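Local coordinates for uncharacterized protein (Legionella pneumophila subsp. pneumophila str. Philadelphia 1, PDB 4EZI) that is of unknown function but has an alpha/beta-hydrolase fold and may act as a lipase on triacylglycerols, at residues T136-S141 against T175-E180; V114-L119 against I142-A147. One frame throughout, in Å; residues are numbered along the deposited sequence.

In the fold
Both contacts use helix 134-154 of an alpha/beta-hydrolase fold. Contact 1 packs residues 136-141 of that helix against helix 170-185, and contact 2 packs the next turns, 142-147, on strand 112-116. Their centres lie about 10 Å apart. They touch directly: Leu137 CD2 reaches Tyr118 CD1 at 3.8 Å, and Met178 CG meets Ile142 CG1 at 3.8 Å. Helix 170-185 begins within a probable nucleophile elbow (Gly167, Ser169, Gly171). Ser169 would make a Ser-His-Asp triad with His351 and Asp318. The side chain of Leu137 lies near the elbow without touching it and is about 8 Å from a bound di(hydroxyethyl)ether.

Contact 1: T136-S141 against T175-E180; sequences TLASSS and TIVMFE
Ala138 and Met178 bring two helix segments together with CA atoms 4.2 Å apart; the axes cross at -69° and approach to 7.9 Å. Ala138 carries the middle of the contact. Its CB rests against the backbone of helix 170-185, 3.5 Å from Val177 O, and also meets Val177 CG2 at 3.8 Å. The small methyl lets the two backbones come this close. With Val177 CG1 anti to the carbonyl carbon (chi1 -61°), CG2 is left between the backbone N and the carbonyl carbon, and it also approaches Ala138 N. Selenomethionine Met178 is extended and reaches Ser141 with its end. Its SE packs on Ser141 CB at 3.9 Å, while the terminal CE comes to 3.7 Å from Ser141 O. Ser141 OG turns back to its own helix and gives a 2.8 Å hydrogen bond to Leu137 O, with a C=O...O angle of 157°. Leu137 O thus accepts from both Ser141 N and Ser141 OG. The contact joins two helices of the alpha/beta-hydrolase fold, and Met178 also reaches Ser78 and Gln80 of strand 74-80 in the sheet. No hydrogen bond joins the segments. The contact therefore rests on van der Waals packing, with methyl groups against backbone carbonyls as well as side chains, and the buried serine hydroxyl is satisfied within its own helix.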
loop_
_atom_site.group_PDB
_atom_site.type_symbol
_atom_site.label_atom_id
_atom_site.label_comp_id
_atom_site.label_asym_id
_atom_site.label_seq_id
_atom_site.Cartn_x
_atom_site.Cartn_y
_atom_site.Cartn_z
ATOM N N THR A 136 -9.559 1.620 -7.422
ATOM C CA THR A 136 -10.087 1.586 -6.075
ATOM C C THR A 136 -9.003 1.675 -5.004
ATOM O O THR A 136 -9.293 2.165 -3.916
ATOM C CB THR A 136 -11.032 0.407 -5.813
ATOM O OG1 THR A 136 -10.376 -0.815 -6.145
ATOM C CG2 THR A 136 -12.353 0.548 -6.572
ATOM N N LEU A 137 -7.783 1.226 -5.255
ATOM C CA LEU A 137 -6.724 1.508 -4.284
ATOM C C LEU A 137 -6.562 3.029 -4.142
ATOM O O LEU A 137 -6.447 3.566 -3.045
ATOM C CB LEU A 137 -5.414 0.847 -4.671
ATOM C CG LEU A 137 -5.333 -0.666 -4.451
ATOM C CD1 LEU A 137 -4.063 -1.249 -5.049
ATOM C CD2 LEU A 137 -5.473 -1.047 -2.962
ATOM N N ALA A 138 -6.619 3.741 -5.263
ATOM C CA ALA A 138 -6.474 5.199 -5.237
ATOM C C ALA A 138 -7.672 5.850 -4.540
ATOM O O ALA A 138 -7.513 6.651 -3.607
ATOM C CB ALA A 138 -6.313 5.740 -6.674
ATOM N N SER A 139 -8.888 5.524 -4.966
ATOM C CA SER A 139 -10.042 6.212 -4.417
ATOM C C SER A 139 -10.272 5.855 -2.954
ATOM O O SER A 139 -10.600 6.729 -2.145
ATOM C CB SER A 139 -11.313 5.903 -5.244
ATOM O OG SER A 139 -11.569 4.524 -5.354
ATOM N N SER A 140 -10.080 4.588 -2.569
ATOM C CA SER A 140 -10.278 4.199 -1.192
ATOM C C SER A 140 -9.262 4.890 -0.273
ATOM O O SER A 140 -9.600 5.236 0.860
ATOM C CB SER A 140 -10.250 2.676 -1.001
ATOM O OG SER A 140 -8.964 2.139 -1.246
ATOM N N SER A 141 -8.047 5.113 -0.761
ATOM C CA SER A 141 -7.029 5.752 0.047
ATOM C C SER A 141 -7.294 7.267 0.161
ATOM O O SER A 141 -7.137 7.852 1.237
ATOM C CB SER A 141 -5.659 5.465 -0.552
ATOM O OG SER A 141 -5.329 4.093 -0.503
ATOM N N THR A 175 0.220 3.984 -3.185
ATOM C CA THR A 175 0.729 5.323 -2.966
ATOM C C THR A 175 0.892 6.079 -4.285
ATOM O O THR A 175 0.494 7.255 -4.403
ATOM C CB THR A 175 2.062 5.258 -2.201
ATOM O OG1 THR A 175 1.834 4.731 -0.903
ATOM C CG2 THR A 175 2.728 6.624 -2.066
ATOM N N ILE A 176 1.470 5.421 -5.287
ATOM C CA ILE A 176 1.656 6.050 -6.594
ATOM C C ILE A 176 0.312 6.389 -7.248
ATOM O O ILE A 176 0.138 7.499 -7.764
ATOM C CB ILE A 176 2.499 5.152 -7.504
ATOM C CG1 ILE A 176 3.971 5.178 -7.097
ATOM C CG2 ILE A 176 2.324 5.517 -9.002
ATOM C CD1 ILE A 176 4.697 6.522 -7.532
ATOM N N VAL A 177 -0.652 5.468 -7.213
ATOM C CA VAL A 177 -1.944 5.736 -7.854
ATOM C C VAL A 177 -2.770 6.774 -7.074
ATOM O O VAL A 177 -3.475 7.600 -7.673
ATOM C CB VAL A 177 -2.734 4.443 -8.196
ATOM C CG1 VAL A 177 -1.911 3.593 -9.166
ATOM C CG2 VAL A 177 -3.157 3.659 -6.947
HETATM N N MSE A 178 -2.633 6.784 -5.750
HETATM C CA MSE A 178 -3.228 7.828 -4.918
HETATM C C MSE A 178 -2.644 9.198 -5.301
HETATM O O MSE A 178 -3.383 10.170 -5.455
HETATM C CB MSE A 178 -2.923 7.517 -3.454
HETATM C CG MSE A 178 -3.429 8.568 -2.491
HETATM SE SE MSE A 178 -2.885 8.141 -0.696
HETATM C CE MSE A 178 -3.969 9.485 0.152
ATOM N N PHE A 179 -1.329 9.270 -5.394
ATOM C CA PHE A 179 -0.632 10.509 -5.786
ATOM C C PHE A 179 -1.122 11.028 -7.147
ATOM O O PHE A 179 -1.473 12.205 -7.297
ATOM C CB PHE A 179 0.844 10.179 -5.814
ATOM C CG PHE A 179 1.793 11.335 -6.098
ATOM C CD1 PHE A 179 1.516 12.670 -5.808
ATOM C CD2 PHE A 179 3.031 11.023 -6.621
ATOM C CE1 PHE A 179 2.479 13.656 -6.037
ATOM C CE2 PHE A 179 3.998 11.994 -6.818
ATOM C CZ PHE A 179 3.705 13.311 -6.536
ATOM N N GLU A 180 -1.205 10.126 -8.131
ATOM C CA GLU A 180 -1.669 10.473 -9.450
ATOM C C GLU A 180 -3.077 11.043 -9.401
ATOM O O GLU A 180 -3.370 12.067 -10.043
ATOM C CB GLU A 180 -1.586 9.238 -10.368
ATOM C CG GLU A 180 -2.020 9.491 -11.779
ATOM C CD GLU A 180 -1.950 8.270 -12.636
ATOM O OE1 GLU A 180 -2.213 7.166 -12.107
ATOM O OE2 GLU A 180 -1.657 8.404 -13.843
#

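Contact 2: V114-L119 against I142-A147; sequences VMPDYL and IDMLFA
Met144 lies over Val114 and Pro116 where a helix packs on the central sheet of the alpha/beta-hydrolase fold. Strand 112-116 leads through a loop into helix 134-154, which folds back over it. The axes of strand 114-116 and helix segment 142-147 come within 8.2 Å, with their directions 140° apart.

The contact is apolar, with no hydrogen bond across it. Selenomethionine Met144 supplies most of the helix side. Its CG is anti to the backbone N (chi1 173°), and the chain then bends about the CB-CG bond (chi2 75°), which places SE near Pro116 CA. CG sits between two strand residues, 3.8 Å from Val114 CG1 and 3.9 Å from Pro116 CB. Val114 and Met144 run past each other in opposite directions, whereas the proline ring and the Met144 chain cross obliquely. Val114 CG1 also approaches Leu145 CA at 4.2 Å. Met144 also touches Ile46 and Tyr48 of strand 41-51, which is not a neighbour of strand 112-116 in the sheet.

Polar bonds hold the flanking parts to other elements. Val114 pairs through its backbone with strand 74-80; past the strand end, Asp117 OD2 is hydrogen-bonded to Ser61 OG and Ser92 OG, and on the helix Asp143 OD2 is hydrogen-bonded to Thr50 OG1.

At its tip, the methyl of Met144 reaches the strand backbone as well as a side chain: CE is 3.9 Å from Met115 O and 3.9 Å from Val114 CG1.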
loop_
_atom_site.group_PDB
_atom_site.type_symbol
_atom_site.label_atom_id
_atom_site.label_comp_id
_atom_site.label_asym_id
_atom_site.label_seq_id
_atom_site.Cartn_x
_atom_site.Cartn_y
_atom_site.Cartn_z
ATOM N N VAL A 114 -2.494 8.053 9.122
ATOM C CA VAL A 114 -3.770 7.674 8.524
ATOM C C VAL A 114 -3.512 6.438 7.682
ATOM O O VAL A 114 -2.674 6.470 6.804
ATOM C CB VAL A 114 -4.312 8.827 7.664
ATOM C CG1 VAL A 114 -5.563 8.447 6.940
ATOM C CG2 VAL A 114 -4.539 10.080 8.547
HETATM N N MSE A 115 -4.229 5.343 7.962
HETATM C CA MSE A 115 -3.919 4.043 7.389
HETATM C C MSE A 115 -5.194 3.361 6.914
HETATM O O MSE A 115 -5.941 2.799 7.723
HETATM C CB MSE A 115 -3.200 3.166 8.418
HETATM C CG MSE A 115 -1.987 3.827 9.017
HETATM SE SE MSE A 115 -1.036 2.674 10.249
HETATM C CE MSE A 115 -0.283 1.477 8.975
ATOM N N PRO A 116 -5.459 3.376 5.605
ATOM C CA PRO A 116 -6.652 2.673 5.113
ATOM C C PRO A 116 -6.493 1.154 5.236
ATOM O O PRO A 116 -5.394 0.634 5.044
ATOM C CB PRO A 116 -6.732 3.067 3.643
ATOM C CG PRO A 116 -5.305 3.400 3.270
ATOM C CD PRO A 116 -4.730 4.045 4.504
ATOM N N ASP A 117 -7.597 0.443 5.449
ATOM C CA ASP A 117 -7.564 -1.009 5.389
ATOM C C ASP A 117 -7.582 -1.564 3.974
ATOM O O ASP A 117 -7.073 -2.658 3.733
ATOM C CB ASP A 117 -8.741 -1.636 6.165
ATOM C CG ASP A 117 -8.671 -1.445 7.654
ATOM O OD1 ASP A 117 -7.589 -1.149 8.205
ATOM O OD2 ASP A 117 -9.724 -1.635 8.302
ATOM N N TYR A 118 -8.217 -0.822 3.076
ATOM C CA TYR A 118 -8.569 -1.185 1.682
ATOM C C TYR A 118 -9.918 -1.920 1.629
ATOM O O TYR A 118 -10.394 -2.504 2.600
ATOM C CB TYR A 118 -7.551 -2.056 0.957
ATOM C CG TYR A 118 -6.150 -1.544 0.837
ATOM C CD1 TYR A 118 -5.847 -0.209 0.730
ATOM C CD2 TYR A 118 -5.110 -2.450 0.744
ATOM C CE1 TYR A 118 -4.533 0.219 0.581
ATOM C CE2 TYR A 118 -3.811 -2.031 0.566
ATOM C CZ TYR A 118 -3.503 -0.688 0.490
ATOM O OH TYR A 118 -2.196 -0.270 0.292
ATOM N N LEU A 119 -10.535 -1.877 0.462
ATOM C CA LEU A 119 -11.766 -2.616 0.212
ATOM C C LEU A 119 -11.558 -4.111 0.372
ATOM O O LEU A 119 -10.484 -4.658 0.088
ATOM C CB LEU A 119 -12.277 -2.317 -1.192
ATOM C CG LEU A 119 -12.627 -0.864 -1.487
ATOM C CD1 LEU A 119 -13.233 -0.777 -2.894
ATOM C CD2 LEU A 119 -13.552 -0.262 -0.445
ATOM N N ILE A 142 -7.707 7.897 -0.932
ATOM C CA ILE A 142 -8.052 9.330 -0.880
ATOM C C ILE A 142 -9.248 9.582 0.038
ATOM O O ILE A 142 -9.254 10.503 0.860
ATOM C CB ILE A 142 -8.302 9.888 -2.282
ATOM C CG1 ILE A 142 -6.990 9.897 -3.059
ATOM C CG2 ILE A 142 -8.949 11.278 -2.184
ATOM C CD1 ILE A 142 -7.135 10.240 -4.545
ATOM N N ASP A 143 -10.272 8.753 -0.111
ATOM C CA ASP A 143 -11.476 8.933 0.710
ATOM C C ASP A 143 -11.187 8.713 2.201
ATOM O O ASP A 143 -11.754 9.400 3.045
ATOM C CB ASP A 143 -12.605 8.048 0.205
ATOM C CG ASP A 143 -13.139 8.509 -1.157
ATOM O OD1 ASP A 143 -12.948 9.696 -1.505
ATOM O OD2 ASP A 143 -13.779 7.674 -1.851
HETATM N N MSE A 144 -10.298 7.771 2.508
HETATM C CA MSE A 144 -9.831 7.587 3.891
HETATM C C MSE A 144 -9.177 8.866 4.422
HETATM O O MSE A 144 -9.440 9.297 5.532
HETATM C CB MSE A 144 -8.845 6.418 3.948
HETATM C CG MSE A 144 -8.176 6.239 5.299
HETATM SE SE MSE A 144 -9.340 5.458 6.612
HETATM C CE MSE A 144 -8.258 5.923 8.135
ATOM N N LEU A 145 -8.328 9.479 3.617
ATOM C CA LEU A 145 -7.644 10.701 4.006
ATOM C C LEU A 145 -8.652 11.796 4.307
ATOM O O LEU A 145 -8.558 12.478 5.342
ATOM C CB LEU A 145 -6.653 11.121 2.915
ATOM C CG LEU A 145 -5.983 12.481 3.121
ATOM C CD1 LEU A 145 -5.144 12.523 4.397
ATOM C CD2 LEU A 145 -5.166 12.828 1.861
ATOM N N PHE A 146 -9.622 11.984 3.421
ATOM C CA PHE A 146 -10.630 13.022 3.642
ATOM C C PHE A 146 -11.429 12.748 4.911
ATOM O O PHE A 146 -11.724 13.661 5.689
ATOM C CB PHE A 146 -11.569 13.151 2.446
ATOM C CG PHE A 146 -10.906 13.657 1.195
ATOM C CD1 PHE A 146 -9.781 14.452 1.248
ATOM C CD2 PHE A 146 -11.423 13.344 -0.040
ATOM C CE1 PHE A 146 -9.185 14.914 0.078
ATOM C CE2 PHE A 146 -10.847 13.809 -1.197
ATOM C CZ PHE A 146 -9.735 14.589 -1.143
ATOM N N ALA A 147 -11.808 11.489 5.113
ATOM C CA ALA A 147 -12.549 11.119 6.333
ATOM C C ALA A 147 -11.725 11.372 7.589
ATOM O O ALA A 147 -12.285 11.817 8.603
ATOM C CB ALA A 147 -12.988 9.647 6.244
#